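Local structure of glycosyl hydrolase family 2, TIM barrel domain protein (Parabacteroides merdae ATCC 43184, 6DXU) at residues His457-Arg469 / Asp475-Gly487. The protein is a gut bacterial beta-glucuronidase of glycoside hydrolase family 2, and probably hydrolyses beta-linked glucuronides to release glucuronic acid. Sequence-based numbering, arbitrary orientation.
Sequences HRLDDTRMTAIRR and DIVDVYSPSIWAG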
loop_
_atom_site.group_PDB
_atom_site.type_symbol
_atom_site.label_atom_id
_atom_site.label_comp_id
_atom_site.label_asym_id
_atom_site.label_seq_id
_atom_site.Cartn_x
_atom_site.Cartn_y
_atom_site.Cartn_z
ATOM N N HIS D 457 -0.718 5.175 -34.431
ATOM C CA HIS D 457 0.138 5.648 -35.516
ATOM C C HIS D 457 1.603 5.641 -35.124
ATOM O O HIS D 457 2.464 5.412 -35.986
ATOM C CB HIS D 457 -0.332 7.030 -35.983
ATOM C CG HIS D 457 -1.481 6.958 -36.941
ATOM N ND1 HIS D 457 -1.310 6.672 -38.281
ATOM C CD2 HIS D 457 -2.819 7.013 -36.738
ATOM C CE1 HIS D 457 -2.492 6.610 -38.871
ATOM N NE2 HIS D 457 -3.423 6.812 -37.956
ATOM N N ARG D 458 1.900 5.868 -33.837
ATOM C CA ARG D 458 3.271 5.739 -33.362
ATOM C C ARG D 458 3.743 4.297 -33.514
ATOM O O ARG D 458 4.855 4.047 -33.983
ATOM C CB ARG D 458 3.347 6.194 -31.893
ATOM C CG ARG D 458 4.256 7.380 -31.564
ATOM C CD ARG D 458 3.723 8.354 -30.457
ATOM N NE ARG D 458 2.708 7.858 -29.510
ATOM C CZ ARG D 458 1.769 8.642 -28.965
ATOM N NH1 ARG D 458 1.733 9.930 -29.294
ATOM N NH2 ARG D 458 0.876 8.167 -28.089
ATOM N N LEU D 459 2.879 3.331 -33.197
ATOM C CA LEU D 459 3.269 1.926 -33.265
ATOM C C LEU D 459 3.259 1.384 -34.694
ATOM O O LEU D 459 4.089 0.541 -35.046
ATOM C CB LEU D 459 2.334 1.099 -32.380
ATOM C CG LEU D 459 2.531 1.309 -30.881
ATOM C CD1 LEU D 459 1.453 0.581 -30.085
ATOM C CD2 LEU D 459 3.926 0.815 -30.506
ATOM N N ASP D 460 2.313 1.821 -35.521
ATOM C CA ASP D 460 2.124 1.191 -36.833
ATOM C C ASP D 460 1.411 2.200 -37.737
ATOM O O ASP D 460 0.182 2.208 -37.809
ATOM C CB ASP D 460 1.313 -0.088 -36.709
ATOM C CG ASP D 460 1.005 -0.718 -38.054
ATOM O OD1 ASP D 460 1.708 -0.418 -39.050
ATOM O OD2 ASP D 460 0.041 -1.514 -38.117
ATOM N N ASP D 461 2.187 3.009 -38.451
ATOM C CA ASP D 461 1.551 3.994 -39.314
ATOM C C ASP D 461 1.143 3.426 -40.667
ATOM O O ASP D 461 0.736 4.199 -41.539
ATOM C CB ASP D 461 2.455 5.217 -39.514
ATOM C CG ASP D 461 3.652 4.930 -40.405
ATOM O OD1 ASP D 461 4.237 5.900 -40.938
ATOM O OD2 ASP D 461 3.966 3.743 -40.630
ATOM N N THR D 462 1.265 2.117 -40.881
ATOM C CA THR D 462 0.824 1.533 -42.141
ATOM C C THR D 462 -0.650 1.177 -42.125
ATOM O O THR D 462 -1.170 0.703 -43.141
ATOM C CB THR D 462 1.620 0.267 -42.490
ATOM O OG1 THR D 462 1.154 -0.837 -41.694
ATOM C CG2 THR D 462 3.113 0.479 -42.282
ATOM N N ARG D 463 -1.335 1.336 -40.997
ATOM C CA ARG D 463 -2.743 0.980 -40.958
ATOM C C ARG D 463 -3.569 2.176 -40.494
ATOM O O ARG D 463 -3.044 3.151 -39.947
ATOM C CB ARG D 463 -2.937 -0.246 -40.072
ATOM C CG ARG D 463 -2.263 -1.455 -40.751
ATOM C CD ARG D 463 -2.408 -2.636 -39.907
ATOM N NE ARG D 463 -2.043 -3.899 -40.545
ATOM C CZ ARG D 463 -0.909 -4.543 -40.323
ATOM N NH1 ARG D 463 -0.000 -4.022 -39.501
ATOM N NH2 ARG D 463 -0.713 -5.732 -40.877
ATOM N N MET D 464 -4.866 2.112 -40.774
ATOM C CA MET D 464 -5.795 3.176 -40.428
ATOM C C MET D 464 -6.411 2.918 -39.054
ATOM O O MET D 464 -6.651 1.773 -38.672
ATOM C CB MET D 464 -6.912 3.274 -41.470
ATOM C CG MET D 464 -6.438 3.527 -42.918
ATOM S SD MET D 464 -5.813 5.216 -43.056
ATOM C CE MET D 464 -7.184 5.971 -43.927
ATOM N N THR D 465 -6.658 3.993 -38.310
ATOM C CA THR D 465 -7.470 3.883 -37.101
ATOM C C THR D 465 -8.940 4.126 -37.439
ATOM O O THR D 465 -9.278 4.797 -38.423
ATOM C CB THR D 465 -7.028 4.876 -36.017
ATOM O OG1 THR D 465 -7.262 6.214 -36.474
ATOM C CG2 THR D 465 -5.553 4.702 -35.673
ATOM N N ALA D 466 -9.819 3.604 -36.589
ATOM C CA ALA D 466 -11.251 3.800 -36.792
ATOM C C ALA D 466 -11.991 3.697 -35.468
ATOM O O ALA D 466 -11.492 3.119 -34.500
ATOM C CB ALA D 466 -11.838 2.777 -37.777
ATOM N N ILE D 467 -13.210 4.252 -35.450
ATOM C CA ILE D 467 -14.189 4.007 -34.393
ATOM C C ILE D 467 -15.562 3.900 -35.041
ATOM O O ILE D 467 -15.750 4.246 -36.210
ATOM C CB ILE D 467 -14.222 5.107 -33.310
ATOM C CG1 ILE D 467 -14.564 6.471 -33.924
ATOM C CG2 ILE D 467 -12.918 5.165 -32.542
ATOM C CD1 ILE D 467 -14.679 7.594 -32.865
ATOM N N ARG D 468 -16.532 3.430 -34.251
ATOM C CA ARG D 468 -17.930 3.362 -34.662
ATOM C C ARG D 468 -18.809 4.130 -33.676
ATOM O O ARG D 468 -18.708 3.937 -32.457
ATOM C CB ARG D 468 -18.414 1.912 -34.767
ATOM C CG ARG D 468 -19.867 1.823 -35.206
ATOM C CD ARG D 468 -20.419 0.394 -35.241
ATOM N NE ARG D 468 -21.835 0.491 -35.573
ATOM C CZ ARG D 468 -22.791 0.741 -34.687
ATOM N NH1 ARG D 468 -22.488 0.865 -33.394
ATOM N NH2 ARG D 468 -24.051 0.861 -35.092
ATOM N N ARG D 469 -19.657 5.003 -34.219
ATOM C CA ARG D 469 -20.702 5.754 -33.516
ATOM C C ARG D 469 -20.165 6.522 -32.300
ATOM O O ARG D 469 -20.409 6.190 -31.136
ATOM C CB ARG D 469 -21.873 4.859 -33.098
ATOM C CG ARG D 469 -23.155 5.691 -32.931
ATOM C CD ARG D 469 -24.200 4.970 -32.101
ATOM N NE ARG D 469 -24.074 5.321 -30.689
ATOM C CZ ARG D 469 -24.970 4.996 -29.764
ATOM N NH1 ARG D 469 -26.056 4.311 -30.112
ATOM N NH2 ARG D 469 -24.769 5.345 -28.493
ATOM N N ASP D 475 -13.651 13.566 -35.982
ATOM C CA ASP D 475 -12.512 14.260 -36.578
ATOM C C ASP D 475 -11.174 13.664 -36.158
ATOM O O ASP D 475 -10.132 14.103 -36.655
ATOM C CB ASP D 475 -12.528 15.748 -36.192
ATOM C CG ASP D 475 -12.493 15.968 -34.666
ATOM O OD1 ASP D 475 -13.029 15.125 -33.923
ATOM O OD2 ASP D 475 -11.932 16.984 -34.198
ATOM N N ILE D 476 -11.171 12.691 -35.253
ATOM C CA ILE D 476 -9.924 12.192 -34.679
ATOM C C ILE D 476 -9.363 11.023 -35.479
ATOM O O ILE D 476 -8.172 10.996 -35.808
ATOM C CB ILE D 476 -10.148 11.814 -33.199
ATOM C CG1 ILE D 476 -10.290 13.077 -32.343
ATOM C CG2 ILE D 476 -8.995 10.950 -32.671
ATOM C CD1 ILE D 476 -10.795 12.814 -30.937
ATOM N N VAL D 477 -10.211 10.061 -35.845
ATOM C CA VAL D 477 -9.741 8.804 -36.412
ATOM C C VAL D 477 -9.591 8.926 -37.923
ATOM O O VAL D 477 -10.136 9.832 -38.560
ATOM C CB VAL D 477 -10.698 7.648 -36.056
ATOM C CG1 VAL D 477 -10.646 7.380 -34.575
ATOM C CG2 VAL D 477 -12.116 8.010 -36.481
ATOM N N ASP D 478 -8.862 7.972 -38.507
ATOM C CA ASP D 478 -8.690 7.946 -39.961
ATOM C C ASP D 478 -9.986 7.584 -40.675
ATOM O O ASP D 478 -10.349 8.214 -41.673
ATOM C CB ASP D 478 -7.600 6.948 -40.347
ATOM C CG ASP D 478 -6.248 7.319 -39.785
ATOM O OD1 ASP D 478 -5.878 8.500 -39.884
ATOM O OD2 ASP D 478 -5.552 6.435 -39.251
ATOM N N VAL D 479 -10.684 6.556 -40.187
ATOM C CA VAL D 479 -11.865 5.979 -40.828
ATOM C C VAL D 479 -12.994 5.970 -39.803
ATOM O O VAL D 479 -12.766 5.674 -38.630
ATOM C CB VAL D 479 -11.573 4.552 -41.345
ATOM C CG1 VAL D 479 -12.854 3.844 -41.827
ATOM C CG2 VAL D 479 -10.497 4.563 -42.443
ATOM N N TYR D 480 -14.203 6.331 -40.226
ATOM C CA TYR D 480 -15.315 6.493 -39.295
ATOM C C TYR D 480 -16.549 5.737 -39.776
ATOM O O TYR D 480 -16.856 5.739 -40.970
ATOM C CB TYR D 480 -15.672 7.970 -39.107
ATOM C CG TYR D 480 -16.782 8.165 -38.102
ATOM C CD1 TYR D 480 -16.521 8.086 -36.737
ATOM C CD2 TYR D 480 -18.090 8.433 -38.512
ATOM C CE1 TYR D 480 -17.536 8.248 -35.803
ATOM C CE2 TYR D 480 -19.113 8.605 -37.582
ATOM C CZ TYR D 480 -18.824 8.507 -36.231
ATOM O OH TYR D 480 -19.816 8.669 -35.290
ATOM N N SER D 481 -17.248 5.086 -38.840
ATOM C CA SER D 481 -18.554 4.483 -39.097
ATOM C C SER D 481 -19.628 5.130 -38.238
ATOM O O SER D 481 -19.485 5.183 -37.009
ATOM C CB SER D 481 -18.547 2.972 -38.815
ATOM O OG SER D 481 -19.821 2.404 -39.126
ATOM N N PRO D 482 -20.708 5.625 -38.835
ATOM C CA PRO D 482 -21.872 6.021 -38.041
ATOM C C PRO D 482 -22.745 4.818 -37.719
ATOM O O PRO D 482 -22.393 3.683 -38.058
ATOM C CB PRO D 482 -22.597 7.003 -38.967
ATOM C CG PRO D 482 -22.357 6.383 -40.331
ATOM C CD PRO D 482 -20.919 5.850 -40.274
ATOM N N SER D 483 -23.894 5.062 -37.095
ATOM C CA SER D 483 -24.902 4.039 -36.862
ATOM C C SER D 483 -25.962 4.143 -37.953
ATOM O O SER D 483 -26.641 5.169 -38.064
ATOM C CB SER D 483 -25.529 4.210 -35.477
ATOM O OG SER D 483 -26.556 3.261 -35.263
ATOM N N ILE D 484 -26.090 3.102 -38.768
ATOM C CA ILE D 484 -27.087 3.055 -39.839
ATOM C C ILE D 484 -27.756 1.691 -39.772
ATOM O O ILE D 484 -27.204 0.695 -40.253
ATOM C CB ILE D 484 -26.492 3.305 -41.228
ATOM C CG1 ILE D 484 -25.768 4.655 -41.293
ATOM C CG2 ILE D 484 -27.600 3.264 -42.289
ATOM C CD1 ILE D 484 -24.985 4.818 -42.608
ATOM N N TRP D 485 -28.944 1.642 -39.178
ATOM C CA TRP D 485 -29.707 0.406 -39.066
ATOM C C TRP D 485 -31.043 0.544 -39.789
ATOM O O TRP D 485 -32.102 0.381 -39.173
ATOM C CB TRP D 485 -29.919 0.065 -37.587
ATOM C CG TRP D 485 -28.727 -0.543 -36.914
ATOM C CD1 TRP D 485 -27.746 0.108 -36.221
ATOM C CD2 TRP D 485 -28.410 -1.934 -36.850
ATOM N NE1 TRP D 485 -26.820 -0.801 -35.748
ATOM C CE2 TRP D 485 -27.214 -2.062 -36.115
ATOM C CE3 TRP D 485 -29.024 -3.089 -37.347
ATOM C CZ2 TRP D 485 -26.621 -3.297 -35.861
ATOM C CZ3 TRP D 485 -28.436 -4.315 -37.094
ATOM C CH2 TRP D 485 -27.247 -4.410 -36.363
ATOM N N ALA D 486 -31.000 0.865 -41.080
ATOM C CA ALA D 486 -32.212 1.157 -41.837
ATOM C C ALA D 486 -33.116 -0.068 -41.910
ATOM O O ALA D 486 -32.682 -1.155 -42.310
ATOM C CB ALA D 486 -31.855 1.622 -43.250
ATOM N N GLY D 487 -34.387 0.120 -41.559
ATOM C CA GLY D 487 -35.324 -0.977 -41.552
ATOM C C GLY D 487 -35.263 -1.832 -40.313
ATOM O O GLY D 487 -35.979 -2.840 -40.234
HETATM O O HOH W 1 -24.124 1.068 -38.095
HETATM O O HOH W 2 -25.949 1.730 -32.803
#
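The carboxylate of D478 is gripped through one oxygen from two sides. H457 approaches from the opposite direction, its NE2 donating a bent hydrogen bond of 2.5 Å to D478 OD2, which lies in the imidazole plane and accepts through its syn lone pair; the carboxylate's own plane stands nearly perpendicular (89°) to the ring. On the anti side, the backbone N of T465 gives OD2 a nearly straight bond of 2.8 Å. T465 returns the link: its hydroxyl, placed between backbone N and carbonyl carbon (chi1 65°), takes the N-H of D478 at OG1 and also bonds H453. M464, bent at chi2 and chi3, lays SD and CE against CB of D478. With D478 replaced by an alanine, the T465 N-H and the H457 imidazole would probably both lose the acceptor they share where the strand pair begins. From there strands 464-468 and 479-481 run parallel, 13° apart, V479 N bonding T465 O, S481 N bonding I467 O, and R469 N closing the ladder on S481 O at 2.8 Å. On one face A466 packs on V479; on the other, I467 sets CG1 at the edge of the Y480 ring, 3.8 Å from CD1, and CG2 against V477. Extended as far as NE, R468 carries its guanidinium to two waters in its plane, which link NH2 to I484 N and S483 OG, while NE and NH1 hold V513 O and E430. These are neighbouring parallel strands of the TIM barrel: strand 422-429 flanks 464-468 on its other edge, and helix 442-459 covers the face bearing I467.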